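Local coordinates for nitrogen regulatory protein P-II (Thiomonas intermedia, PDB 5D4N), which is a carboxysome-associated PII-like signalling protein regulated by bicarbonate, which binds adenine nucleotides and hydrolyses ADP, at the interface of chains A and B. Numbering follows the deposited sequence. Chains: chain A/B, Nitrogen regulatory protein P-II.

Contacts 1 and 2 are neighbouring patches of the same subunit boundary, their C-alpha centres about 14 Å apart, in a trimeric assembly typical of PII proteins. Both pair short stretches of strand antiparallel across the chains: contact 1 joins strand 92-100 of chain A to strand 92-102 of chain B, and contact 2 joins strand 36-40 to strand 42-46. A:Ile67, on strand 63-70, belongs to both, its CG2 branch turned to contact 1 and its CD1 tip to contact 2. Apolar packing probably continues through it from one patch to the next, and backbone pairing sets the register at both.

Contact 1: the interface of chains A and B. Residues chain A 11, 67, 69, 98-100, 106; chain B 93-96.
Two backbone hydrogen bonds between A:Gln99 and B:Val95 set the register of this interface. A:Gln99 N gives to B:Val95 O at 2.8 Å, and B:Val95 N returns a bond to A:Gln99 O at 2.9 Å, making an antiparallel bridge.

Apolar packing centres on B:Phe94, a broad flat group suited to touching several residues at once. A:Ala69 and A:Ile98 come from the same side of the ring: A:Ala69 CB meets B:Phe94 CE1 at 3.5 Å, so small a residue admitting the rim close to its strand, and A:Ile98 CD1 packs on B:Phe94 CD1 at 3.6 Å. A:Phe106 CE1 instead meets the edge, in the ring plane, 3.8 Å from B:Phe94 CE1. The branched A:Ile98 serves two rings: its CG2 lies over one face of the B:His96 imidazole, 3.6 Å from the centroid, in a CH-pi contact.

The polar link comes from A:Lys11, whose chain crosses the imidazole at about a right angle and bends at chi3 (75°). Its NZ donates to B:His96 NE2 at 3.1 Å, tilted 18° from the ring plane. An alanine in place of B:His96 would probably leave A:Lys11 NZ without this acceptor and A:Ile98 CG2 without its flat partner.

A:Ala69 binds AMP and ADP, and B:Phe94 lines an ADP pocket, so this boundary may couple nucleotide binding to the trimer. In the fold, strands 7-17, 63-70 and 92-100 of chain A together face one side of the B:Phe94 ring.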
ATOM      1  N   LYS A  11      -8.630   1.239  -5.873  1.00 22.45           N
ATOM      2  CA  LYS A  11      -7.902   1.909  -4.800  1.00 20.76           C
ATOM      3  C   LYS A  11      -6.736   2.625  -5.432  1.00 24.08           C
ATOM      4  O   LYS A  11      -5.905   2.006  -6.108  1.00 22.93           O
ATOM      5  CB  LYS A  11      -7.393   0.926  -3.749  1.00 21.61           C
ATOM      6  CG  LYS A  11      -6.933   1.621  -2.446  1.00 23.37           C
ATOM      7  CD  LYS A  11      -5.990   0.745  -1.634  1.00 24.29           C
ATOM      8  CE  LYS A  11      -4.600   0.668  -2.207  1.00 24.95           C
ATOM      9  NZ  LYS A  11      -3.724  -0.170  -1.313  1.00 28.93           N
ATOM     10  N   ILE A  67      -3.953   7.232   0.052  1.00 19.16           N
ATOM     11  CA  ILE A  67      -4.604   5.993  -0.341  1.00 18.47           C
ATOM     12  C   ILE A  67      -6.077   6.335  -0.408  1.00 20.42           C
ATOM     13  O   ILE A  67      -6.649   6.789   0.591  1.00 21.57           O
ATOM     14  CB  ILE A  67      -4.370   4.879   0.725  1.00 19.80           C
ATOM     15  CG1 ILE A  67      -2.879   4.546   0.869  1.00 21.71           C
ATOM     16  CG2 ILE A  67      -5.199   3.630   0.379  1.00 21.40           C
ATOM     17  CD1 ILE A  67      -2.604   3.688   2.150  1.00 25.37           C
ATOM     18  N   ALA A  69      -9.804   4.705  -1.637  1.00 20.42           N
ATOM     19  CA  ALA A  69     -10.697   3.710  -2.227  1.00 21.66           C
ATOM     20  C   ALA A  69     -11.840   4.473  -2.860  1.00 23.05           C
ATOM     21  O   ALA A  69     -12.512   5.281  -2.203  1.00 21.86           O
ATOM     22  CB  ALA A  69     -11.240   2.758  -1.149  1.00 22.27           C
ATOM     23  N   ILE A  98      -9.586  -3.671  -5.851  1.00 21.85           N
ATOM     24  CA  ILE A  98      -9.772  -4.231  -4.518  1.00 21.08           C
ATOM     25  C   ILE A  98     -11.207  -4.693  -4.373  1.00 23.49           C
ATOM     26  O   ILE A  98     -12.043  -4.443  -5.245  1.00 22.32           O
ATOM     27  CB  ILE A  98      -9.422  -3.211  -3.383  1.00 21.98           C
ATOM     28  CG1 ILE A  98     -10.319  -1.948  -3.487  1.00 20.73           C
ATOM     29  CG2 ILE A  98      -7.909  -2.819  -3.409  1.00 22.16           C
ATOM     30  CD1 ILE A  98     -10.422  -1.066  -2.183  1.00 21.32           C
ATOM     31  N   GLN A  99     -11.495  -5.311  -3.231  0.50 20.87           N
ATOM     32  CA  GLN A  99     -12.849  -5.704  -2.872  0.50 20.62           C
ATOM     33  C   GLN A  99     -13.140  -5.120  -1.505  0.50 23.50           C
ATOM     34  O   GLN A  99     -12.241  -4.999  -0.656  0.50 21.89           O
ATOM     35  CB  GLN A  99     -12.989  -7.225  -2.823  0.50 22.61           C
ATOM     36  CG  GLN A  99     -12.869  -7.896  -4.173  0.50 25.57           C
ATOM     37  CD  GLN A  99     -12.969  -9.389  -3.975  0.50 37.64           C
ATOM     38  OE1 GLN A  99     -12.005 -10.067  -3.584  0.50 33.31           O
ATOM     39  NE2 GLN A  99     -14.157  -9.926  -4.182  0.50 32.96           N
ATOM     40  N   VAL A 100     -14.406  -4.745  -1.293  1.00 21.58           N
ATOM     41  CA  VAL A 100     -14.836  -4.181  -0.022  1.00 20.54           C
ATOM     42  C   VAL A 100     -16.137  -4.853   0.377  1.00 24.33           C
ATOM     43  O   VAL A 100     -16.869  -5.376  -0.471  1.00 24.61           O
ATOM     44  CB  VAL A 100     -15.030  -2.633  -0.081  1.00 23.66           C
ATOM     45  CG1 VAL A 100     -13.693  -1.915  -0.389  1.00 23.48           C
ATOM     46  CG2 VAL A 100     -16.091  -2.233  -1.124  1.00 24.63           C
ATOM     47  N   PHE A 106     -18.299   3.920   0.368  1.00 26.36           N
ATOM     48  CA  PHE A 106     -17.357   4.443  -0.613  1.00 24.45           C
ATOM     49  C   PHE A 106     -17.972   5.161  -1.803  1.00 30.60           C
ATOM     50  O   PHE A 106     -17.289   5.933  -2.469  1.00 29.89           O
ATOM     51  CB  PHE A 106     -16.493   3.281  -1.143  1.00 24.20           C
ATOM     52  CG  PHE A 106     -15.790   2.531  -0.030  1.00 23.44           C
ATOM     53  CD1 PHE A 106     -14.637   3.049   0.556  1.00 24.32           C
ATOM     54  CD2 PHE A 106     -16.343   1.368   0.507  1.00 25.90           C
ATOM     55  CE1 PHE A 106     -14.040   2.407   1.639  1.00 24.32           C
ATOM     56  CE2 PHE A 106     -15.738   0.716   1.585  1.00 26.01           C
ATOM     57  CZ  PHE A 106     -14.569   1.224   2.125  1.00 23.13           C
TER
ATOM     58  N   VAL B  93     -11.700  -2.086   5.483  1.00 20.31           N
ATOM     59  CA  VAL B  93     -10.858  -3.239   5.107  1.00 18.82           C
ATOM     60  C   VAL B  93     -10.878  -3.268   3.597  1.00 22.18           C
ATOM     61  O   VAL B  93     -11.972  -3.211   2.994  1.00 21.49           O
ATOM     62  CB  VAL B  93     -11.386  -4.590   5.656  1.00 24.09           C
ATOM     63  CG1 VAL B  93     -10.458  -5.728   5.223  1.00 24.79           C
ATOM     64  CG2 VAL B  93     -11.473  -4.559   7.176  1.00 27.05           C
ATOM     65  N   PHE B  94      -9.679  -3.359   2.991  1.00 19.57           N
ATOM     66  CA  PHE B  94      -9.549  -3.495   1.546  1.00 19.19           C
ATOM     67  C   PHE B  94      -8.943  -4.859   1.280  1.00 22.51           C
ATOM     68  O   PHE B  94      -7.902  -5.196   1.857  1.00 24.34           O
ATOM     69  CB  PHE B  94      -8.600  -2.442   1.000  1.00 20.72           C
ATOM     70  CG  PHE B  94      -8.962  -1.006   1.311  1.00 19.82           C
ATOM     71  CD1 PHE B  94     -10.292  -0.601   1.378  1.00 21.45           C
ATOM     72  CD2 PHE B  94      -7.966  -0.061   1.540  1.00 21.49           C
ATOM     73  CE1 PHE B  94     -10.623   0.743   1.620  1.00 22.75           C
ATOM     74  CE2 PHE B  94      -8.301   1.272   1.781  1.00 21.20           C
ATOM     75  CZ  PHE B  94      -9.606   1.665   1.811  1.00 20.76           C
ATOM     76  N   VAL B  95      -9.588  -5.643   0.403  1.00 19.30           N
ATOM     77  CA  VAL B  95      -9.075  -6.966   0.087  1.00 19.85           C
ATOM     78  C   VAL B  95      -8.434  -6.886  -1.295  1.00 23.47           C
ATOM     79  O   VAL B  95      -9.078  -6.424  -2.243  1.00 24.18           O
ATOM     80  CB  VAL B  95     -10.210  -8.036   0.090  1.00 23.02           C
ATOM     81  CG1 VAL B  95      -9.618  -9.418  -0.162  1.00 24.33           C
ATOM     82  CG2 VAL B  95     -11.015  -8.015   1.414  1.00 24.22           C
ATOM     83  N   HIS B  96      -7.162  -7.301  -1.405  1.00 21.43           N
ATOM     84  CA  HIS B  96      -6.466  -7.284  -2.688  1.00 22.08           C
ATOM     85  C   HIS B  96      -6.151  -8.704  -3.128  1.00 25.98           C
ATOM     86  O   HIS B  96      -5.930  -9.587  -2.296  1.00 25.52           O
ATOM     87  CB  HIS B  96      -5.077  -6.602  -2.508  1.00 22.24           C
ATOM     88  CG  HIS B  96      -5.094  -5.178  -2.086  1.00 23.73           C
ATOM     89  ND1 HIS B  96      -5.478  -4.804  -0.793  1.00 24.83           N
ATOM     90  CD2 HIS B  96      -4.684  -4.080  -2.760  1.00 25.42           C
ATOM     91  CE1 HIS B  96      -5.349  -3.481  -0.758  1.00 24.65           C
ATOM     92  NE2 HIS B  96      -4.882  -3.001  -1.906  1.00 25.45           N
TER

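Contact 2: the interface of chains A and B. Residues chain A 37-39, 67; chain B 39, 42-43, 65.
A:Ile38 and B:Ser43 meet backbone to backbone, forming the tightly packed part of this contact. A:Ile38 N donates to B:Ser43 O at 2.8 Å. The return bond, from B:Ser43 N to A:Ile38 O, is longer at 3.2 Å. Together they close an antiparallel bridge between strand 36-40 of chain A and strand 42-46 of chain B.

B:Leu42 packs beside this bridge and uses both arms of its fork. CD1 touches the A:Thr37 methyl, CG2, at 3.8 Å, and CD2 lies 3.9 Å from A:Val39 CG2. With A:Thr37 CG2 anti to the backbone N, the methyl rather than the hydroxyl meets the leucine, giving it an apolar partner. A:Val39 runs alongside the leucine, offering a compact beta-branched surface from an extended strand.

Packing is looser between A:Ile67 and B:Met65, which approach tip to tip, CD1 to CE at 4.1 Å. The methionine bends at chi3 (67°), with SD and CE both turned to the isoleucine tip; an unbranched, flexible chain suits so loose a contact. The A:Val39 and B:Val39 CG1 methyls are likewise 4.2 Å apart.

The wet side lies at the serine: water 1 joins B:Ser43 OG, at 2.7 Å, to A:Ile38 O, at 2.9 Å. That carbonyl thus has both an amide and a water as partners, and the small hydroxyl extends the polar link beyond the bridge.

By tying neighbouring subunits through strand pairing and an apolar cluster, the site likely supports the trimer and steadies A:Thr37, a residue that binds ADP.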
ATOM      1  N   THR A  37      -6.701   7.931   3.225  1.00 20.16           N
ATOM      2  CA  THR A  37      -5.721   7.720   4.282  1.00 18.75           C
ATOM      3  C   THR A  37      -4.375   8.224   3.795  1.00 22.90           C
ATOM      4  O   THR A  37      -4.037   7.974   2.652  1.00 23.82           O
ATOM      5  CB  THR A  37      -5.658   6.213   4.599  1.00 21.85           C
ATOM      6  OG1 THR A  37      -6.943   5.808   5.106  1.00 20.32           O
ATOM      7  CG2 THR A  37      -4.585   5.894   5.650  1.00 22.00           C
ATOM      8  N   ILE A  38      -3.631   8.929   4.638  1.00 20.53           N
ATOM      9  CA  ILE A  38      -2.354   9.517   4.213  1.00 20.98           C
ATOM     10  C   ILE A  38      -1.218   8.911   5.001  1.00 22.97           C
ATOM     11  O   ILE A  38      -1.243   8.896   6.241  1.00 23.09           O
ATOM     12  CB  ILE A  38      -2.387  11.052   4.345  1.00 25.31           C
ATOM     13  CG1 ILE A  38      -3.604  11.659   3.578  1.00 25.94           C
ATOM     14  CG2 ILE A  38      -1.050  11.639   3.817  1.00 27.76           C
ATOM     15  CD1 ILE A  38      -3.727  13.146   3.611  1.00 30.75           C
ATOM     16  N   VAL A  39      -0.246   8.347   4.266  1.00 21.41           N
ATOM     17  CA  VAL A  39       0.974   7.769   4.835  1.00 20.75           C
ATOM     18  C   VAL A  39       2.002   8.889   4.676  1.00 24.79           C
ATOM     19  O   VAL A  39       2.312   9.307   3.560  1.00 23.58           O
ATOM     20  CB  VAL A  39       1.414   6.496   4.079  1.00 22.89           C
ATOM     21  CG1 VAL A  39       2.620   5.863   4.771  1.00 25.50           C
ATOM     22  CG2 VAL A  39       0.254   5.483   3.967  1.00 21.11           C
ATOM     23  N   ILE A  67      -3.953   7.232   0.052  1.00 19.16           N
ATOM     24  CA  ILE A  67      -4.604   5.993  -0.341  1.00 18.47           C
ATOM     25  C   ILE A  67      -6.077   6.335  -0.408  1.00 20.42           C
ATOM     26  O   ILE A  67      -6.649   6.789   0.591  1.00 21.57           O
ATOM     27  CB  ILE A  67      -4.370   4.879   0.725  1.00 19.80           C
ATOM     28  CG1 ILE A  67      -2.879   4.546   0.869  1.00 21.71           C
ATOM     29  CG2 ILE A  67      -5.199   3.630   0.379  1.00 21.40           C
ATOM     30  CD1 ILE A  67      -2.604   3.688   2.150  1.00 25.37           C
TER
ATOM     31  N   VAL B  39       1.476  -0.347   9.698  1.00 24.18           N
ATOM     32  CA  VAL B  39       1.909   0.984   9.273  1.00 23.75           C
ATOM     33  C   VAL B  39       1.276   1.944  10.273  1.00 27.65           C
ATOM     34  O   VAL B  39       0.051   2.028  10.372  1.00 25.99           O
ATOM     35  CB  VAL B  39       1.451   1.316   7.826  1.00 27.19           C
ATOM     36  CG1 VAL B  39       2.041   2.658   7.387  1.00 26.20           C
ATOM     37  CG2 VAL B  39       1.824   0.188   6.854  1.00 26.81           C
ATOM     38  N   LEU B  42      -0.814   7.241  10.894  1.00 31.83           N
ATOM     39  CA  LEU B  42      -1.469   7.668   9.676  1.00 28.92           C
ATOM     40  C   LEU B  42      -2.380   8.849   9.965  1.00 33.54           C
ATOM     41  O   LEU B  42      -2.696   9.102  11.114  1.00 35.23           O
ATOM     42  CB  LEU B  42      -2.317   6.510   9.166  1.00 26.51           C
ATOM     43  CG  LEU B  42      -1.547   5.250   8.829  1.00 29.26           C
ATOM     44  CD1 LEU B  42      -2.498   4.175   8.363  1.00 30.85           C
ATOM     45  CD2 LEU B  42      -0.490   5.519   7.760  1.00 33.17           C
ATOM     46  N   SER B  43      -2.812   9.544   8.917  1.00 28.93           N
ATOM     47  CA  SER B  43      -3.790  10.639   8.957  1.00 28.39           C
ATOM     48  C   SER B  43      -4.892  10.209   7.991  1.00 29.42           C
ATOM     49  O   SER B  43      -4.705   9.319   7.161  1.00 26.58           O
ATOM     50  CB  SER B  43      -3.163  11.936   8.438  1.00 30.59           C
ATOM     51  OG  SER B  43      -2.005  12.248   9.192  1.00 51.09           O
ATOM     52  N   MET B  65      -2.623   1.049   9.916  1.00 21.64           N
ATOM     53  CA  MET B  65      -3.047   0.141   8.847  1.00 20.24           C
ATOM     54  C   MET B  65      -2.346  -1.168   9.082  1.00 24.19           C
ATOM     55  O   MET B  65      -1.100  -1.210   9.123  1.00 24.04           O
ATOM     56  CB  MET B  65      -2.714   0.694   7.448  1.00 21.80           C
ATOM     57  CG  MET B  65      -3.098  -0.306   6.366  1.00 24.20           C
ATOM     58  SD  MET B  65      -2.972   0.467   4.673  1.00 27.76           S
ATOM     59  CE  MET B  65      -1.221   0.715   4.561  1.00 25.52           C
TER
HETATM   60  O   HOH W   1      -0.149  11.350   7.414  1.00 36.71           O